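Local coordinates for protein MGS-MChE2 (Uncultured bacterium, PDB 5JD6) that probably hydrolyses ester bonds as a serine esterase of the alpha/beta hydrolase fold, at residues Pro189-Asp203 with Leu217-His231. Residues are numbered along the deposited sequence; the frame is centred on the assembly and turned at random.
Sequences PKMKTPTCIIWGKND and LLPDADLYWIDKCGH
Asp-203 and His-231 meet just past the carboxyl ends of two neighbouring parallel strands, 195-200 and 221-226, the last two of the alpha/beta hydrolase sheet, joined by a beta-alpha-beta crossover through helix 208-217. The carboxylate stands 82° to the imidazole plane, yet OD2 lies close to that plane and accepts a hydrogen bond from His-231 ND1 through its syn lone pair at 3.0 Å; OD1 adds a weak second bond and also accepts from the backbone N of Thr-206. With Ser-91 on a probable nucleophile elbow, the pair is consistent with a Ser-His-Asp triad. Were Asp-203 an alanine, His-231 ND1 would probably lose its carboxylate partner, the backbone N of Thr-206 its acceptor, and the ring would be freer to turn.

Gly-200 suits the strand end because a CB here would strike the carbonyl oxygens of Cys-229 and Gly-230; its bare CA lets Cys-229 SG approach to 3.6 Å. Beyond it, Asn-202 grips the returning loop twice: its side-chain OD1 accepts from Cys-229 N at 3.1 Å, and the backbone N of Asn-202 donates to Cys-229 O.

Along the strands, regular backbone bonds fix the register and bring paired side chains to the same face of the sheet. On the side facing helix 208-217, Ile-197 CG2 meets Leu-223 CD1 at 3.7 Å, branched aliphatics suited to packing against the helix, where Ile-197 touches Phe-214. On the side facing helix 238-252, Ile-198 CG2 touches Ile-226 CD1 at 3.8 Å, and Cys-196 SG, anti to the backbone N (chi1 -176°), reaches the edge of the Tyr-224 ring.

The Trp-225 indole lies between Leu-223 CG on one face and the bent chain of Lys-201 on the other, where CE makes a CH-pi contact 4.0 Å from the centroid of the five-membered ring.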
loop_
_atom_site.group_PDB
_atom_site.type_symbol
_atom_site.label_atom_id
_atom_site.label_comp_id
_atom_site.label_asym_id
_atom_site.label_seq_id
_atom_site.Cartn_x
_atom_site.Cartn_y
_atom_site.Cartn_z
ATOM N N PRO A 189 18.586 1.784 0.008
ATOM C CA PRO A 189 19.778 0.918 -0.031
ATOM C C PRO A 189 19.939 -0.093 1.109
ATOM O O PRO A 189 20.552 -1.134 0.885
ATOM C CB PRO A 189 20.944 1.924 -0.005
ATOM C CG PRO A 189 20.323 3.285 0.142
ATOM C CD PRO A 189 18.947 3.151 -0.399
ATOM N N LYS A 190 19.413 0.189 2.296
ATOM C CA LYS A 190 19.381 -0.845 3.323
ATOM C C LYS A 190 18.136 -0.725 4.207
ATOM O O LYS A 190 18.217 -0.484 5.412
ATOM C CB LYS A 190 20.661 -0.815 4.166
ATOM C CG LYS A 190 20.782 -1.962 5.175
ATOM C CD LYS A 190 22.154 -1.999 5.826
ATOM C CE LYS A 190 22.207 -3.046 6.922
ATOM N NZ LYS A 190 21.392 -2.611 8.091
ATOM N N MET A 191 16.976 -0.873 3.578
ATOM C CA MET A 191 15.761 -1.226 4.293
ATOM C C MET A 191 15.672 -2.746 4.223
ATOM O O MET A 191 15.125 -3.308 3.273
ATOM C CB MET A 191 14.531 -0.543 3.689
ATOM C CG MET A 191 14.461 0.957 3.969
ATOM S SD MET A 191 13.343 1.856 2.872
ATOM C CE MET A 191 11.867 0.853 2.990
ATOM N N LYS A 192 16.240 -3.396 5.237
ATOM C CA LYS A 192 16.526 -4.831 5.217
ATOM C C LYS A 192 15.327 -5.738 4.963
ATOM O O LYS A 192 15.490 -6.857 4.475
ATOM C CB LYS A 192 17.166 -5.250 6.541
ATOM C CG LYS A 192 18.590 -4.785 6.732
ATOM C CD LYS A 192 18.914 -4.642 8.210
ATOM C CE LYS A 192 19.893 -5.717 8.656
ATOM N NZ LYS A 192 19.759 -6.035 10.102
ATOM N N THR A 193 14.134 -5.256 5.297
ATOM C CA THR A 193 12.931 -6.082 5.261
ATOM C C THR A 193 12.713 -6.735 3.899
ATOM O O THR A 193 12.877 -6.087 2.864
ATOM C CB THR A 193 11.676 -5.263 5.621
ATOM O OG1 THR A 193 11.319 -4.420 4.520
ATOM C CG2 THR A 193 11.927 -4.410 6.857
ATOM N N PRO A 194 12.358 -8.030 3.902
ATOM C CA PRO A 194 12.044 -8.780 2.681
ATOM C C PRO A 194 10.925 -8.113 1.892
ATOM O O PRO A 194 9.840 -7.891 2.429
ATOM C CB PRO A 194 11.602 -10.148 3.212
ATOM C CG PRO A 194 12.259 -10.263 4.545
ATOM C CD PRO A 194 12.262 -8.874 5.106
ATOM N N THR A 195 11.188 -7.795 0.629
ATOM C CA THR A 195 10.236 -7.033 -0.165
ATOM C C THR A 195 9.838 -7.749 -1.450
ATOM O O THR A 195 10.687 -8.227 -2.201
ATOM C CB THR A 195 10.799 -5.645 -0.519
ATOM O OG1 THR A 195 11.104 -4.932 0.686
ATOM C CG2 THR A 195 9.788 -4.848 -1.329
ATOM N N CYS A 196 8.534 -7.823 -1.691
ATOM C CA CYS A 196 8.015 -8.388 -2.927
ATOM C C CYS A 196 7.495 -7.273 -3.823
ATOM O O CYS A 196 6.613 -6.510 -3.431
ATOM C CB CYS A 196 6.906 -9.400 -2.638
ATOM S SG CYS A 196 6.273 -10.247 -4.102
ATOM N N ILE A 197 8.050 -7.176 -5.025
ATOM C CA ILE A 197 7.627 -6.149 -5.964
ATOM C C ILE A 197 6.928 -6.775 -7.164
ATOM O O ILE A 197 7.560 -7.428 -7.992
ATOM C CB ILE A 197 8.818 -5.303 -6.448
ATOM C CG1 ILE A 197 9.724 -4.936 -5.273
ATOM C CG2 ILE A 197 8.327 -4.055 -7.160
ATOM C CD1 ILE A 197 11.031 -4.301 -5.690
ATOM N N ILE A 198 5.616 -6.578 -7.241
ATOM C CA ILE A 198 4.820 -7.073 -8.358
ATOM C C ILE A 198 4.369 -5.892 -9.208
ATOM O O ILE A 198 3.869 -4.905 -8.682
ATOM C CB ILE A 198 3.599 -7.875 -7.871
ATOM C CG1 ILE A 198 4.046 -9.006 -6.943
ATOM C CG2 ILE A 198 2.816 -8.425 -9.052
ATOM C CD1 ILE A 198 2.907 -9.796 -6.342
ATOM N N TRP A 199 4.548 -5.981 -10.520
ATOM C CA TRP A 199 4.325 -4.813 -11.364
ATOM C C TRP A 199 3.688 -5.159 -12.705
ATOM O O TRP A 199 3.970 -6.206 -13.286
ATOM C CB TRP A 199 5.651 -4.089 -11.596
ATOM C CG TRP A 199 5.558 -2.597 -11.558
ATOM C CD1 TRP A 199 5.255 -1.765 -12.597
ATOM C CD2 TRP A 199 5.788 -1.755 -10.423
ATOM N NE1 TRP A 199 5.278 -0.457 -12.177
ATOM C CE2 TRP A 199 5.603 -0.422 -10.846
ATOM C CE3 TRP A 199 6.132 -1.997 -9.090
ATOM C CZ2 TRP A 199 5.749 0.662 -9.983
ATOM C CZ3 TRP A 199 6.276 -0.919 -8.234
ATOM C CH2 TRP A 199 6.084 0.394 -8.684
ATOM N N GLY A 200 2.829 -4.270 -13.192
ATOM C CA GLY A 200 2.306 -4.389 -14.540
ATOM C C GLY A 200 3.406 -4.062 -15.531
ATOM O O GLY A 200 4.138 -3.089 -15.348
ATOM N N LYS A 201 3.527 -4.870 -16.579
ATOM C CA LYS A 201 4.616 -4.716 -17.541
ATOM C C LYS A 201 4.452 -3.484 -18.432
ATOM O O LYS A 201 5.400 -3.063 -19.095
ATOM C CB LYS A 201 4.744 -5.969 -18.409
ATOM C CG LYS A 201 6.000 -6.777 -18.130
ATOM C CD LYS A 201 7.216 -6.164 -18.811
ATOM C CE LYS A 201 8.450 -7.048 -18.659
ATOM N NZ LYS A 201 8.146 -8.495 -18.835
ATOM N N ASN A 202 3.255 -2.904 -18.442
ATOM C CA ASN A 202 3.022 -1.664 -19.175
ATOM C C ASN A 202 2.284 -0.636 -18.322
ATOM O O ASN A 202 1.198 -0.175 -18.679
ATOM C CB ASN A 202 2.251 -1.936 -20.471
ATOM C CG ASN A 202 1.009 -2.774 -20.251
ATOM O OD1 ASN A 202 1.060 -4.001 -20.311
ATOM N ND2 ASN A 202 -0.116 -2.114 -20.001
ATOM N N ASP A 203 2.889 -0.283 -17.191
ATOM C CA ASP A 203 2.336 0.714 -16.283
ATOM C C ASP A 203 2.635 2.120 -16.799
ATOM O O ASP A 203 3.774 2.430 -17.142
ATOM C CB ASP A 203 2.910 0.523 -14.875
ATOM C CG ASP A 203 2.147 1.297 -13.811
ATOM O OD1 ASP A 203 1.795 2.473 -14.044
ATOM O OD2 ASP A 203 1.907 0.725 -12.727
ATOM N N LEU A 217 17.896 -0.723 -5.594
ATOM C CA LEU A 217 18.295 -0.112 -4.333
ATOM C C LEU A 217 18.025 -1.007 -3.124
ATOM O O LEU A 217 18.883 -1.151 -2.255
ATOM C CB LEU A 217 17.586 1.233 -4.168
ATOM C CG LEU A 217 17.811 2.207 -5.327
ATOM C CD1 LEU A 217 16.962 3.459 -5.172
ATOM C CD2 LEU A 217 19.283 2.568 -5.444
ATOM N N LEU A 218 16.840 -1.607 -3.068
ATOM C CA LEU A 218 16.487 -2.488 -1.956
ATOM C C LEU A 218 17.415 -3.697 -1.882
ATOM O O LEU A 218 17.606 -4.400 -2.875
ATOM C CB LEU A 218 15.033 -2.952 -2.076
ATOM C CG LEU A 218 13.957 -1.935 -1.688
ATOM C CD1 LEU A 218 12.574 -2.481 -2.001
ATOM C CD2 LEU A 218 14.071 -1.576 -0.214
ATOM N N PRO A 219 17.996 -3.939 -0.698
ATOM C CA PRO A 219 18.944 -5.041 -0.492
ATOM C C PRO A 219 18.299 -6.418 -0.634
ATOM O O PRO A 219 18.873 -7.298 -1.273
ATOM C CB PRO A 219 19.438 -4.815 0.942
ATOM C CG PRO A 219 18.350 -4.043 1.602
ATOM C CD PRO A 219 17.778 -3.159 0.533
ATOM N N ASP A 220 17.120 -6.597 -0.047
ATOM C CA ASP A 220 16.436 -7.884 -0.089
ATOM C C ASP A 220 15.052 -7.748 -0.716
ATOM O O ASP A 220 14.054 -7.597 -0.012
ATOM C CB ASP A 220 16.325 -8.474 1.319
ATOM C CG ASP A 220 15.748 -9.876 1.323
ATOM O OD1 ASP A 220 15.806 -10.551 0.273
ATOM O OD2 ASP A 220 15.237 -10.306 2.379
ATOM N N ALA A 221 14.999 -7.805 -2.043
ATOM C CA ALA A 221 13.742 -7.637 -2.762
ATOM C C ALA A 221 13.644 -8.555 -3.978
ATOM O O ALA A 221 14.647 -8.860 -4.623
ATOM C CB ALA A 221 13.570 -6.187 -3.186
ATOM N N ASP A 222 12.426 -8.992 -4.282
ATOM C CA ASP A 222 12.175 -9.819 -5.456
ATOM C C ASP A 222 11.185 -9.128 -6.389
ATOM O O ASP A 222 10.206 -8.534 -5.936
ATOM C CB ASP A 222 11.649 -11.196 -5.046
ATOM C CG ASP A 222 12.610 -11.940 -4.141
ATOM O OD1 ASP A 222 13.620 -12.468 -4.651
ATOM O OD2 ASP A 222 12.353 -12.001 -2.919
ATOM N N LEU A 223 11.444 -9.210 -7.689
ATOM C CA LEU A 223 10.635 -8.502 -8.674
ATOM C C LEU A 223 9.907 -9.460 -9.616
ATOM O O LEU A 223 10.524 -10.322 -10.241
ATOM C CB LEU A 223 11.514 -7.540 -9.475
ATOM C CG LEU A 223 10.855 -6.678 -10.555
ATOM C CD1 LEU A 223 9.632 -5.959 -10.012
ATOM C CD2 LEU A 223 11.859 -5.678 -11.103
ATOM N N TYR A 224 8.589 -9.300 -9.705
ATOM C CA TYR A 224 7.767 -10.111 -10.598
ATOM C C TYR A 224 6.862 -9.221 -11.444
ATOM O O TYR A 224 6.290 -8.254 -10.944
ATOM C CB TYR A 224 6.928 -11.112 -9.802
ATOM C CG TYR A 224 7.722 -11.919 -8.801
ATOM C CD1 TYR A 224 8.469 -13.018 -9.204
ATOM C CD2 TYR A 224 7.723 -11.585 -7.454
ATOM C CE1 TYR A 224 9.197 -13.760 -8.293
ATOM C CE2 TYR A 224 8.448 -12.321 -6.535
ATOM C CZ TYR A 224 9.183 -13.407 -6.961
ATOM O OH TYR A 224 9.907 -14.145 -6.052
ATOM N N TRP A 225 6.731 -9.550 -12.723
ATOM C CA TRP A 225 5.919 -8.747 -13.633
ATOM C C TRP A 225 4.605 -9.423 -14.017
ATOM O O TRP A 225 4.488 -10.648 -13.998
ATOM C CB TRP A 225 6.705 -8.416 -14.905
ATOM C CG TRP A 225 7.594 -7.216 -14.780
ATOM C CD1 TRP A 225 7.207 -5.906 -14.743
ATOM C CD2 TRP A 225 9.024 -7.213 -14.698
ATOM N NE1 TRP A 225 8.306 -5.089 -14.632
ATOM C CE2 TRP A 225 9.434 -5.867 -14.603
ATOM C CE3 TRP A 225 9.995 -8.218 -14.689
ATOM C CZ2 TRP A 225 10.774 -5.501 -14.501
ATOM C CZ3 TRP A 225 11.326 -7.853 -14.588
ATOM C CH2 TRP A 225 11.703 -6.507 -14.497
ATOM N N ILE A 226 3.619 -8.602 -14.365
ATOM C CA ILE A 226 2.375 -9.083 -14.950
ATOM C C ILE A 226 2.169 -8.402 -16.302
ATOM O O ILE A 226 2.089 -7.176 -16.382
ATOM C CB ILE A 226 1.164 -8.817 -14.037
ATOM C CG1 ILE A 226 1.361 -9.489 -12.678
ATOM C CG2 ILE A 226 -0.116 -9.312 -14.691
ATOM C CD1 ILE A 226 0.238 -9.226 -11.695
ATOM N N ASP A 227 2.090 -9.201 -17.360
ATOM C CA ASP A 227 2.003 -8.668 -18.716
ATOM C C ASP A 227 0.589 -8.194 -19.045
ATOM O O ASP A 227 -0.390 -8.746 -18.537
ATOM C CB ASP A 227 2.463 -9.720 -19.731
ATOM C CG ASP A 227 2.335 -9.248 -21.164
ATOM O OD1 ASP A 227 2.760 -8.110 -21.457
ATOM O OD2 ASP A 227 1.829 -10.022 -22.004
ATOM N N LYS A 228 0.501 -7.172 -19.897
ATOM C CA LYS A 228 -0.769 -6.565 -20.293
ATOM C C LYS A 228 -1.509 -6.082 -19.057
ATOM O O LYS A 228 -2.684 -6.381 -18.849
ATOM C CB LYS A 228 -1.610 -7.548 -21.111
ATOM C CG LYS A 228 -0.800 -8.210 -22.212
ATOM C CD LYS A 228 -1.652 -8.839 -23.293
ATOM C CE LYS A 228 -0.777 -9.224 -24.476
ATOM N NZ LYS A 228 -1.471 -10.126 -25.430
ATOM N N CYS A 229 -0.785 -5.323 -18.244
ATOM C CA CYS A 229 -1.274 -4.861 -16.959
ATOM C C CYS A 229 -0.780 -3.447 -16.678
ATOM O O CYS A 229 0.373 -3.115 -16.956
ATOM C CB CYS A 229 -0.825 -5.814 -15.853
ATOM S SG CYS A 229 -1.197 -5.239 -14.203
ATOM N N GLY A 230 -1.659 -2.617 -16.124
ATOM C CA GLY A 230 -1.332 -1.227 -15.870
ATOM C C GLY A 230 -0.971 -0.927 -14.428
ATOM O O GLY A 230 -0.117 -1.586 -13.834
ATOM N N HIS A 231 -1.641 0.072 -13.861
ATOM C CA HIS A 231 -1.266 0.614 -12.562
ATOM C C HIS A 231 -1.867 -0.159 -11.391
ATOM O O HIS A 231 -1.390 -0.051 -10.260
ATOM C CB HIS A 231 -1.681 2.084 -12.480
ATOM C CG HIS A 231 -1.002 2.843 -11.381
ATOM N ND1 HIS A 231 0.360 2.802 -11.182
ATOM C CD2 HIS A 231 -1.498 3.667 -10.430
ATOM C CE1 HIS A 231 0.675 3.566 -10.151
ATOM N NE2 HIS A 231 -0.435 4.101 -9.677
#